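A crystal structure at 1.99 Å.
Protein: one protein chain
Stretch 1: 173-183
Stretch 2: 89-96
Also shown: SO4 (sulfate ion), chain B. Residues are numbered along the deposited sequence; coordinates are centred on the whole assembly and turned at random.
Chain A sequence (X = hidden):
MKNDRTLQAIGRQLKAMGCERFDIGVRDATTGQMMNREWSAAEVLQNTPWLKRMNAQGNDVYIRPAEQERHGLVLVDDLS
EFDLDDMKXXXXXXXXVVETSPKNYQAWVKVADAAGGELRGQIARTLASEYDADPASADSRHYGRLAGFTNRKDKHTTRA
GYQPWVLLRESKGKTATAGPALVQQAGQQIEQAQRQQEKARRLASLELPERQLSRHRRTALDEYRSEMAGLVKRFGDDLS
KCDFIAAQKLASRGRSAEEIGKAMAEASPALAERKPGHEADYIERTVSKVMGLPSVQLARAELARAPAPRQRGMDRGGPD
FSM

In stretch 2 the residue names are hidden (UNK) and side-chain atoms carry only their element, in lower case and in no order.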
# COMPACT_ATOMS: atom_id res chain seq x y z
N GLY A 173 13.30 -14.13 -22.71
CA GLY A 173 11.87 -13.87 -22.89
C GLY A 173 10.93 -15.00 -22.50
O GLY A 173 9.71 -14.91 -22.70
N LYS A 174 11.48 -16.07 -21.93
CA LYS A 174 10.70 -17.26 -21.61
C LYS A 174 10.10 -17.22 -20.22
O LYS A 174 10.69 -16.65 -19.30
CB LYS A 174 11.57 -18.51 -21.70
CG LYS A 174 11.95 -18.94 -23.11
CD LYS A 174 12.52 -20.36 -23.09
CE LYS A 174 11.42 -21.40 -22.88
NZ LYS A 174 11.87 -22.56 -22.04
N THR A 175 8.94 -17.86 -20.05
CA THR A 175 8.31 -17.99 -18.73
C THR A 175 9.24 -18.75 -17.77
O THR A 175 9.85 -19.73 -18.15
CB THR A 175 6.95 -18.72 -18.86
OG1 THR A 175 6.11 -17.98 -19.76
CG2 THR A 175 6.27 -18.85 -17.51
N ALA A 176 9.34 -18.27 -16.52
CA ALA A 176 10.14 -18.97 -15.50
C ALA A 176 9.58 -20.37 -15.24
O ALA A 176 8.37 -20.57 -15.32
CB ALA A 176 10.16 -18.16 -14.21
N THR A 177 10.46 -21.34 -14.97
CA THR A 177 10.01 -22.71 -14.60
C THR A 177 8.98 -22.69 -13.44
O THR A 177 7.99 -23.42 -13.49
CB THR A 177 11.21 -23.61 -14.21
OG1 THR A 177 12.13 -23.68 -15.31
CG2 THR A 177 10.75 -25.03 -13.86
N ALA A 178 9.24 -21.85 -12.45
CA ALA A 178 8.38 -21.71 -11.26
C ALA A 178 7.21 -20.76 -11.44
O ALA A 178 6.49 -20.49 -10.49
CB ALA A 178 9.22 -21.29 -10.05
N GLY A 179 7.02 -20.25 -12.66
CA GLY A 179 5.91 -19.32 -12.94
C GLY A 179 4.53 -19.81 -12.49
O GLY A 179 3.89 -19.17 -11.65
N PRO A 180 4.05 -20.93 -13.07
CA PRO A 180 2.76 -21.47 -12.62
C PRO A 180 2.70 -21.69 -11.10
O PRO A 180 1.67 -21.38 -10.49
CB PRO A 180 2.68 -22.81 -13.36
CG PRO A 180 3.47 -22.57 -14.60
CD PRO A 180 4.61 -21.71 -14.18
N ALA A 181 3.79 -22.17 -10.50
CA ALA A 181 3.88 -22.39 -9.04
C ALA A 181 3.81 -21.10 -8.21
O ALA A 181 3.20 -21.07 -7.13
CB ALA A 181 5.15 -23.19 -8.69
N LEU A 182 4.43 -20.02 -8.70
CA LEU A 182 4.36 -18.73 -8.02
C LEU A 182 2.94 -18.12 -8.08
O LEU A 182 2.50 -17.47 -7.11
CB LEU A 182 5.38 -17.76 -8.62
CG LEU A 182 6.85 -18.03 -8.30
CD1 LEU A 182 7.71 -17.34 -9.37
CD2 LEU A 182 7.22 -17.57 -6.90
N VAL A 183 2.26 -18.31 -9.20
CA VAL A 183 0.84 -17.91 -9.36
C VAL A 183 -0.05 -18.70 -8.38
O VAL A 183 -0.93 -18.13 -7.72
CB VAL A 183 0.35 -18.09 -10.82
CG1 VAL A 183 -1.17 -17.84 -10.94
CG2 VAL A 183 1.09 -17.14 -11.78
N UNK A 89 18.74 -21.10 -10.56
CA UNK A 89 18.84 -22.46 -10.02
C UNK A 89 17.60 -22.88 -9.23
O UNK A 89 17.46 -24.06 -8.86
c UNK A 89 20.10 -22.60 -9.15
N UNK A 90 16.72 -21.92 -8.98
CA UNK A 90 15.48 -22.12 -8.23
C UNK A 90 14.22 -21.96 -9.10
O UNK A 90 13.10 -21.93 -8.59
c UNK A 90 15.44 -21.16 -7.03
c UNK A 90 16.52 -21.48 -5.98
o UNK A 90 15.90 -19.46 -4.81
c UNK A 90 16.73 -20.39 -4.92
o UNK A 90 17.74 -20.47 -4.19
N UNK A 91 14.41 -21.89 -10.42
CA UNK A 91 13.26 -21.78 -11.33
C UNK A 91 12.63 -20.40 -11.41
O UNK A 91 11.52 -20.25 -11.92
N UNK A 92 13.35 -19.38 -10.93
CA UNK A 92 12.95 -17.98 -11.11
C UNK A 92 13.80 -17.33 -12.22
O UNK A 92 14.35 -16.23 -12.04
n UNK A 92 10.90 -21.07 -6.83
c UNK A 92 12.07 -18.78 -8.08
c UNK A 92 10.74 -19.86 -6.28
n UNK A 92 11.28 -18.78 -6.84
c UNK A 92 13.10 -17.18 -9.80
n UNK A 92 10.04 -19.72 -5.16
c UNK A 92 11.98 -17.41 -8.75
N UNK A 93 13.91 -18.03 -13.35
CA UNK A 93 14.75 -17.56 -14.47
C UNK A 93 14.21 -16.23 -14.98
O UNK A 93 13.00 -16.11 -15.24
c UNK A 93 14.77 -18.57 -15.63
o UNK A 93 14.31 -22.17 -15.06
c UNK A 93 15.25 -19.99 -15.30
o UNK A 93 13.04 -20.48 -14.47
c UNK A 93 14.11 -20.94 -14.91
N UNK A 94 15.08 -15.23 -15.12
CA UNK A 94 14.69 -13.93 -15.65
C UNK A 94 14.25 -14.02 -17.11
O UNK A 94 14.85 -14.77 -17.89
c UNK A 94 16.71 -13.72 -14.40
c UNK A 94 16.40 -15.19 -14.46
c UNK A 94 15.97 -13.11 -15.54
N UNK A 95 13.21 -13.28 -17.47
CA UNK A 95 12.86 -13.08 -18.87
C UNK A 95 13.79 -12.07 -19.53
O UNK A 95 14.02 -12.12 -20.74
c UNK A 95 11.41 -12.64 -19.00
N UNK A 96 14.32 -11.15 -18.73
CA UNK A 96 15.44 -10.31 -19.16
C UNK A 96 16.20 -9.75 -17.96
O UNK A 96 15.64 -9.63 -16.87
c UNK A 96 12.47 -8.76 -19.83
c UNK A 96 14.94 -9.17 -20.05
c UNK A 96 14.05 -6.82 -19.89
c UNK A 96 13.86 -8.27 -19.45
S SO4 B . 7.29 -19.32 -22.77
O1 SO4 B . 8.35 -19.85 -21.92
O2 SO4 B . 6.07 -20.08 -22.52
O3 SO4 B . 7.06 -17.91 -22.47
O4 SO4 B . 7.67 -19.45 -24.17
O HOH W 1 10.85 -15.35 -16.81
O HOH W 2 13.55 -16.64 -19.64

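Position 89 has a single side-chain carbon, which lies far from stretch 1. One carbon and nothing more is alanine, so this is Ala 89.

Position 90 carries three carbons in an unbranched chain, the third bearing two oxygens. The CA-to-CB bond points away from stretch 1, and the carboxylate stays out of its reach. Three carbons before two oxygens make glutamate, Glu 90. Its backbone O is 4.2 Å from Ala 178 CB.

Position 91 has no side-chain atoms, and its phi is 77°, a value that favours glycine. It is Gly 91. A CB here would point toward stretch 1 and lie 3.4 Å from Ala 178 CB, which is tight. The bare backbone lets the two stretches come close: the CA atoms of Gly 91 and Thr 177 are 4.7 Å apart. Gly 91 O accepts a hydrogen bond from Ala 178 N at 2.8 Å. The same Gly 91 O is 3.4 Å from Ala 176 CB.

Position 92 shows three carbons, a nitrogen, then a carbon with two more nitrogens. Its CA-to-CB bond points away from stretch 1, but the side chain bends and its end comes near Ala 178 and Leu 182. That planar end is a guanidinium, so the residue is Arg 92. Arg 92 NH1 donates to Glu 90 O at 2.9 Å, which ties the end of the side chain to its own stretch. Leu 182 CD2 lies over one face of the guanidinium, 3.9 Å from Arg 92 NH2. Ala 178 CB is 3.6 Å from Arg 92 NH1.

Position 93 again has three carbons, the third carrying two oxygens, but here CA-to-CB points toward stretch 1. Both oxygens meet the residue at 177. This is glutamate, Glu 93. Thr 177 N donates to Glu 93 OE1 at 2.8 Å, and Thr 177 OG1 donates to Glu 93 OE2 at 2.7 Å. One carboxylate thus holds both the backbone and the hydroxyl of a single threonine.

Position 94 has three carbons closing a ring onto the backbone N. Its CA-to-CB bond points away from stretch 1, and the ring stays out of contact. This is proline, Pro 94. Water 2 donates to Pro 94 O at 2.9 Å and to Lys 174 O at 2.9 Å, and so bridges the stretches.

Position 95 has one carbon, 4.1 Å from Lys 174 O. It is alanine, Ala 95. Its backbone O accepts from Gly 173 N at 2.9 Å.

Position 96 has four carbons, forked at the second. They make no contact with stretch 1. This is leucine, Leu 96.

The contact relies largely on polar groups. Glu 93 and Gly 91 O take the NH groups of Thr 177 and Ala 178, within the type I turn from Ala 176 to Gly 179. Ala 178 is also the N-cap residue, so the grip falls where the helix begins. At the start of stretch 1, the hydrogen bond from Gly 173 N to Ala 95 O makes a second anchor. The Leu 182 methyl CD2 packs over one face of the Arg 92 guanidinium.

Stretch 2 89-96: AEGREPAL
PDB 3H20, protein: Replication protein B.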